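Local structure of putative secreted endoglycosylceramidase (Rhodococcus hoagii, 6JYZ) at residues Asn56-Pro61 with His370-Gly375; Ala450-Thr455 with Trp461-Glu466. The protein probably hydrolyses O-glycosidic bonds as a family 5 glycoside hydrolase, acting as an endogalactosylceramidase on galactose-linked ceramide glycolipids. All coordinates share one frame; numbering follows the deposited sequence.

In the fold
The two contacts lie on opposite sides of the chain's centre, their own centres about 47 Å apart and their nearest atoms about 30 Å apart, so neither touches the other. Contact 1 comes first: it closes a span of about 300 residues and joins the loop after strand 38-47 to the short helix after strand 356-359, two strands that pair in parallel in the barrel expected of a family 5 glycoside hydrolase. Contact 2 opens later, and its partners are near neighbours in sequence, the strands 452-457 and 460-467 of a hairpin in the C-terminal beta region. One contact is therefore long-range and sparse, the other local and densely hydrogen-bonded.

Contact 1: residues Asn56-Pro61 with His370-Gly375; sequences NGAGLP and HAVKDG
N56 meets V372 through its CB, which lies 4.0 Å from V372 CG1; the contact is made by the aliphatic root of the asparagine. At G57 the chain turns with positive phi (72°), a conformation that glycine adopts with little strain. A58 then brings its methyl back to the helix: its CB is 3.9 Å from V372 CG2, and the small apolar group suits a place where the loop runs close to the helix surface. Further on, P61 is tied by a backbone hydrogen bond to G367, just ahead of the helix. V372 is thus shared between two loop residues, one methyl for each. With CG1 anti to the backbone N (chi1 169°) and CG2 beside that N, the fork of the beta-branched side chain spans N56 and A58. Only 110 Å² is buried, and no hydrogen bond crosses between the segments. On the helix itself, K373 NZ bonds to G171 O. G375 is the first residue to leave helical phi/psi; its phi is positive and its N bonds to V372 O at 3.1 Å, in a Schellman motif, a turn in which glycine is at ease. The contact itself is a small apolar one, V372 of helix 369-374 packing on the loop after strand 38-47 at the surface of the glycoside hydrolase family 5 fold.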
loop_
_atom_site.group_PDB
_atom_site.type_symbol
_atom_site.label_atom_id
_atom_site.label_comp_id
_atom_site.label_asym_id
_atom_site.label_seq_id
_atom_site.Cartn_x
_atom_site.Cartn_y
_atom_site.Cartn_z
ATOM N N ASN A 56 10.330 -9.221 19.219
ATOM C CA ASN A 56 11.183 -10.375 18.960
ATOM C C ASN A 56 12.481 -10.398 19.804
ATOM O O ASN A 56 13.491 -10.939 19.360
ATOM C CB ASN A 56 11.512 -10.491 17.451
ATOM C CG ASN A 56 10.301 -10.914 16.659
ATOM O OD1 ASN A 56 9.949 -10.220 15.655
ATOM N ND2 ASN A 56 9.651 -11.959 17.063
ATOM N N GLY A 57 12.404 -9.756 20.987
ATOM C CA GLY A 57 13.542 -9.771 21.927
ATOM C C GLY A 57 14.723 -8.929 21.470
ATOM O O GLY A 57 15.802 -9.001 22.107
ATOM N N ALA A 58 14.635 -8.144 20.373
ATOM C CA ALA A 58 15.794 -7.427 19.861
ATOM C C ALA A 58 16.108 -6.177 20.677
ATOM O O ALA A 58 17.205 -5.651 20.482
ATOM C CB ALA A 58 15.647 -7.141 18.387
ATOM N N GLY A 59 15.181 -5.685 21.491
ATOM C CA GLY A 59 15.455 -4.498 22.338
ATOM C C GLY A 59 15.614 -3.200 21.538
ATOM O O GLY A 59 16.311 -2.277 21.955
ATOM N N LEU A 60 15.031 -3.118 20.328
ATOM C CA LEU A 60 15.187 -1.998 19.412
ATOM C C LEU A 60 13.815 -1.523 18.970
ATOM O O LEU A 60 12.877 -2.320 18.906
ATOM C CB LEU A 60 15.954 -2.471 18.175
ATOM C CG LEU A 60 17.463 -2.663 18.393
ATOM C CD1 LEU A 60 18.117 -3.426 17.256
ATOM C CD2 LEU A 60 18.194 -1.340 18.719
ATOM N N PRO A 61 13.639 -0.239 18.621
ATOM C CA PRO A 61 12.351 0.240 18.102
ATOM C C PRO A 61 12.022 -0.559 16.835
ATOM O O PRO A 61 12.858 -0.875 15.998
ATOM C CB PRO A 61 12.617 1.701 17.678
ATOM C CG PRO A 61 13.894 2.128 18.418
ATOM C CD PRO A 61 14.639 0.848 18.759
ATOM N N HIS A 370 11.629 -7.637 9.736
ATOM C CA HIS A 370 12.358 -7.915 8.515
ATOM C C HIS A 370 13.850 -7.909 8.804
ATOM O O HIS A 370 14.598 -8.700 8.251
ATOM C CB HIS A 370 12.013 -6.901 7.364
ATOM C CG HIS A 370 10.595 -6.848 6.826
ATOM N ND1 HIS A 370 9.537 -6.185 7.453
ATOM C CD2 HIS A 370 10.040 -7.519 5.753
ATOM C CE1 HIS A 370 8.415 -6.349 6.714
ATOM N NE2 HIS A 370 8.735 -7.170 5.700
ATOM N N ALA A 371 14.330 -6.962 9.644
ATOM C CA ALA A 371 15.737 -6.867 10.029
ATOM C C ALA A 371 16.107 -7.981 10.992
ATOM O O ALA A 371 17.213 -8.529 10.918
ATOM C CB ALA A 371 16.036 -5.492 10.664
ATOM N N VAL A 372 15.212 -8.304 11.927
ATOM C CA VAL A 372 15.484 -9.358 12.910
ATOM C C VAL A 372 15.641 -10.693 12.184
ATOM O O VAL A 372 16.560 -11.472 12.525
ATOM C CB VAL A 372 14.354 -9.450 13.952
ATOM C CG1 VAL A 372 14.536 -10.744 14.818
ATOM C CG2 VAL A 372 14.347 -8.222 14.839
ATOM N N LYS A 373 14.818 -10.961 11.184
ATOM C CA LYS A 373 14.806 -12.246 10.502
ATOM C C LYS A 373 16.189 -12.499 9.924
ATOM O O LYS A 373 16.624 -13.639 9.934
ATOM C CB LYS A 373 13.830 -12.223 9.318
ATOM C CG LYS A 373 13.722 -13.531 8.526
ATOM C CD LYS A 373 12.897 -13.373 7.285
ATOM C CE LYS A 373 13.321 -14.280 6.136
ATOM N NZ LYS A 373 14.018 -15.509 6.560
ATOM N N ASP A 374 16.813 -11.424 9.435
ATOM C CA ASP A 374 18.003 -11.478 8.586
ATOM C C ASP A 374 19.270 -11.327 9.417
ATOM O O ASP A 374 20.370 -11.427 8.865
ATOM C CB ASP A 374 17.942 -10.401 7.495
ATOM C CG ASP A 374 16.989 -10.702 6.337
ATOM O OD1 ASP A 374 16.590 -11.895 6.170
ATOM O OD2 ASP A 374 16.647 -9.747 5.596
ATOM N N GLY A 375 19.126 -11.119 10.734
ATOM C CA GLY A 375 20.258 -10.855 11.613
ATOM C C GLY A 375 20.921 -9.521 11.264
ATOM O O GLY A 375 22.127 -9.385 11.384
#

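Contact 2: residues Ala450-Thr455 with Trp461-Glu466; sequences ADVALT and WRLIGE
V452 and L463 make the tightest side-chain meeting here, V452 CG1 lying 3.5 Å from L463 CD1. L454 and L463 lie on one face, L454 CD2 3.9 Å from L463 CB and 4.1 Å from W461 CB. The W461 ring brings CE3 to 3.6 Å from T455 C. L454 and W461 pack on R441 and P442, and L463 on Y436; apolar side chains suit this more buried part. The two strands form an antiparallel hairpin, 167° between their directions, and the backbone bonds come in reciprocal pairs: A453 with I464, T455 with R462, and A450 with E466. A453 N reaches I464 O at 2.9 Å. Between A450 and A453 the register slips by one residue, a beta bulge, with D451 at positive phi (58°) as the chain turns a corner. G465 stands across from V452; glycine suits the place because its CA lies close to V452 CA and 3.5 Å from A450 O.

The other face is looser. A453 and T455 are exposed, and small or hydroxylated residues suit that solvent side. R462 and I464 start on this face but lead away from 450-455, toward strand 431-437, where R462 NH2 forms a salt bridge with E433. E466, its CG anti to the backbone N (chi1 -164°) and its chain then bent at chi2, packs on R431, while its CB stays 4.3 Å from A450 CB.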
loop_
_atom_site.group_PDB
_atom_site.type_symbol
_atom_site.label_atom_id
_atom_site.label_comp_id
_atom_site.label_asym_id
_atom_site.label_seq_id
_atom_site.Cartn_x
_atom_site.Cartn_y
_atom_site.Cartn_z
ATOM N N ALA A 450 -4.783 27.311 -20.078
ATOM C CA ALA A 450 -4.910 28.716 -19.670
ATOM C C ALA A 450 -4.426 28.890 -18.255
ATOM O O ALA A 450 -4.498 28.018 -17.411
ATOM C CB ALA A 450 -6.356 29.099 -19.754
ATOM N N ASP A 451 -3.962 30.117 -17.946
ATOM C CA ASP A 451 -3.632 30.515 -16.573
ATOM C C ASP A 451 -2.577 29.602 -15.950
ATOM O O ASP A 451 -2.658 29.265 -14.796
ATOM C CB ASP A 451 -4.877 30.711 -15.703
ATOM C CG ASP A 451 -5.735 31.826 -16.299
ATOM O OD1 ASP A 451 -5.150 32.812 -16.854
ATOM O OD2 ASP A 451 -6.965 31.690 -16.266
ATOM N N VAL A 452 -1.593 29.192 -16.751
ATOM C CA VAL A 452 -0.548 28.346 -16.201
ATOM C C VAL A 452 0.188 29.025 -15.059
ATOM O O VAL A 452 0.586 30.225 -15.265
ATOM C CB VAL A 452 0.458 27.929 -17.270
ATOM C CG1 VAL A 452 1.742 27.402 -16.674
ATOM C CG2 VAL A 452 -0.154 26.858 -18.164
ATOM N N ALA A 453 0.459 28.361 -13.948
ATOM C CA ALA A 453 1.283 28.887 -12.869
ATOM C C ALA A 453 2.176 27.774 -12.371
ATOM O O ALA A 453 1.678 26.661 -12.015
ATOM C CB ALA A 453 0.448 29.401 -11.729
ATOM N N LEU A 454 3.472 28.016 -12.333
ATOM C CA LEU A 454 4.456 27.095 -11.802
ATOM C C LEU A 454 4.926 27.697 -10.496
ATOM O O LEU A 454 5.438 28.828 -10.506
ATOM C CB LEU A 454 5.600 27.023 -12.808
ATOM C CG LEU A 454 5.708 25.827 -13.743
ATOM C CD1 LEU A 454 6.957 25.931 -14.627
ATOM C CD2 LEU A 454 5.757 24.485 -12.989
ATOM N N THR A 455 4.745 27.020 -9.385
ATOM C CA THR A 455 5.020 27.476 -8.044
ATOM C C THR A 455 6.159 26.623 -7.493
ATOM O O THR A 455 6.057 25.381 -7.408
ATOM C CB THR A 455 3.754 27.325 -7.177
ATOM O OG1 THR A 455 2.807 28.201 -7.814
ATOM C CG2 THR A 455 3.988 27.732 -5.725
ATOM N N TRP A 461 8.358 21.630 -7.845
ATOM C CA TRP A 461 7.480 22.595 -8.428
ATOM C C TRP A 461 6.102 22.001 -8.586
ATOM O O TRP A 461 5.975 20.812 -8.916
ATOM C CB TRP A 461 7.943 23.030 -9.816
ATOM C CG TRP A 461 9.321 23.592 -9.790
ATOM C CD1 TRP A 461 10.498 22.908 -9.729
ATOM C CD2 TRP A 461 9.616 24.993 -9.823
ATOM N NE1 TRP A 461 11.528 23.810 -9.665
ATOM C CE2 TRP A 461 11.029 25.070 -9.786
ATOM C CE3 TRP A 461 8.849 26.160 -9.916
ATOM C CZ2 TRP A 461 11.681 26.312 -9.762
ATOM C CZ3 TRP A 461 9.492 27.387 -9.956
ATOM C CH2 TRP A 461 10.890 27.435 -9.887
ATOM N N ARG A 462 5.077 22.818 -8.372
ATOM C CA ARG A 462 3.694 22.425 -8.672
ATOM C C ARG A 462 3.192 23.263 -9.802
ATOM O O ARG A 462 3.333 24.525 -9.796
ATOM C CB ARG A 462 2.823 22.596 -7.436
ATOM C CG ARG A 462 3.088 21.519 -6.399
ATOM C CD ARG A 462 2.403 20.165 -6.809
ATOM N NE ARG A 462 0.956 20.303 -6.845
ATOM C CZ ARG A 462 0.154 20.167 -5.825
ATOM N NH1 ARG A 462 0.676 19.886 -4.655
ATOM N NH2 ARG A 462 -1.143 20.339 -6.029
ATOM N N LEU A 463 2.567 22.674 -10.813
ATOM C CA LEU A 463 1.949 23.311 -11.925
ATOM C C LEU A 463 0.448 23.278 -11.750
ATOM O O LEU A 463 -0.132 22.218 -11.403
ATOM C CB LEU A 463 2.387 22.606 -13.209
ATOM C CG LEU A 463 1.555 22.978 -14.418
ATOM C CD1 LEU A 463 1.945 24.309 -15.017
ATOM C CD2 LEU A 463 1.726 21.903 -15.506
ATOM N N ILE A 464 -0.205 24.380 -12.055
ATOM C CA ILE A 464 -1.636 24.439 -12.234
ATOM C C ILE A 464 -1.954 25.107 -13.528
ATOM O O ILE A 464 -1.184 25.916 -14.056
ATOM C CB ILE A 464 -2.321 25.146 -11.050
ATOM C CG1 ILE A 464 -1.989 24.527 -9.694
ATOM C CG2 ILE A 464 -3.817 25.265 -11.236
ATOM C CD1 ILE A 464 -2.756 23.310 -9.339
ATOM N N GLY A 465 -3.065 24.767 -14.130
ATOM C CA GLY A 465 -3.572 25.440 -15.292
ATOM C C GLY A 465 -4.936 24.917 -15.671
ATOM O O GLY A 465 -5.403 23.948 -15.045
ATOM N N GLU A 466 -5.651 25.538 -16.569
ATOM C CA GLU A 466 -7.006 25.156 -16.911
ATOM C C GLU A 466 -7.090 24.640 -18.332
ATOM O O GLU A 466 -6.671 25.321 -19.275
ATOM C CB GLU A 466 -7.938 26.392 -16.846
ATOM C CG GLU A 466 -9.423 26.025 -16.807
ATOM C CD GLU A 466 -9.993 25.304 -15.579
ATOM O OE1 GLU A 466 -9.306 25.250 -14.542
ATOM O OE2 GLU A 466 -11.147 24.796 -15.663
#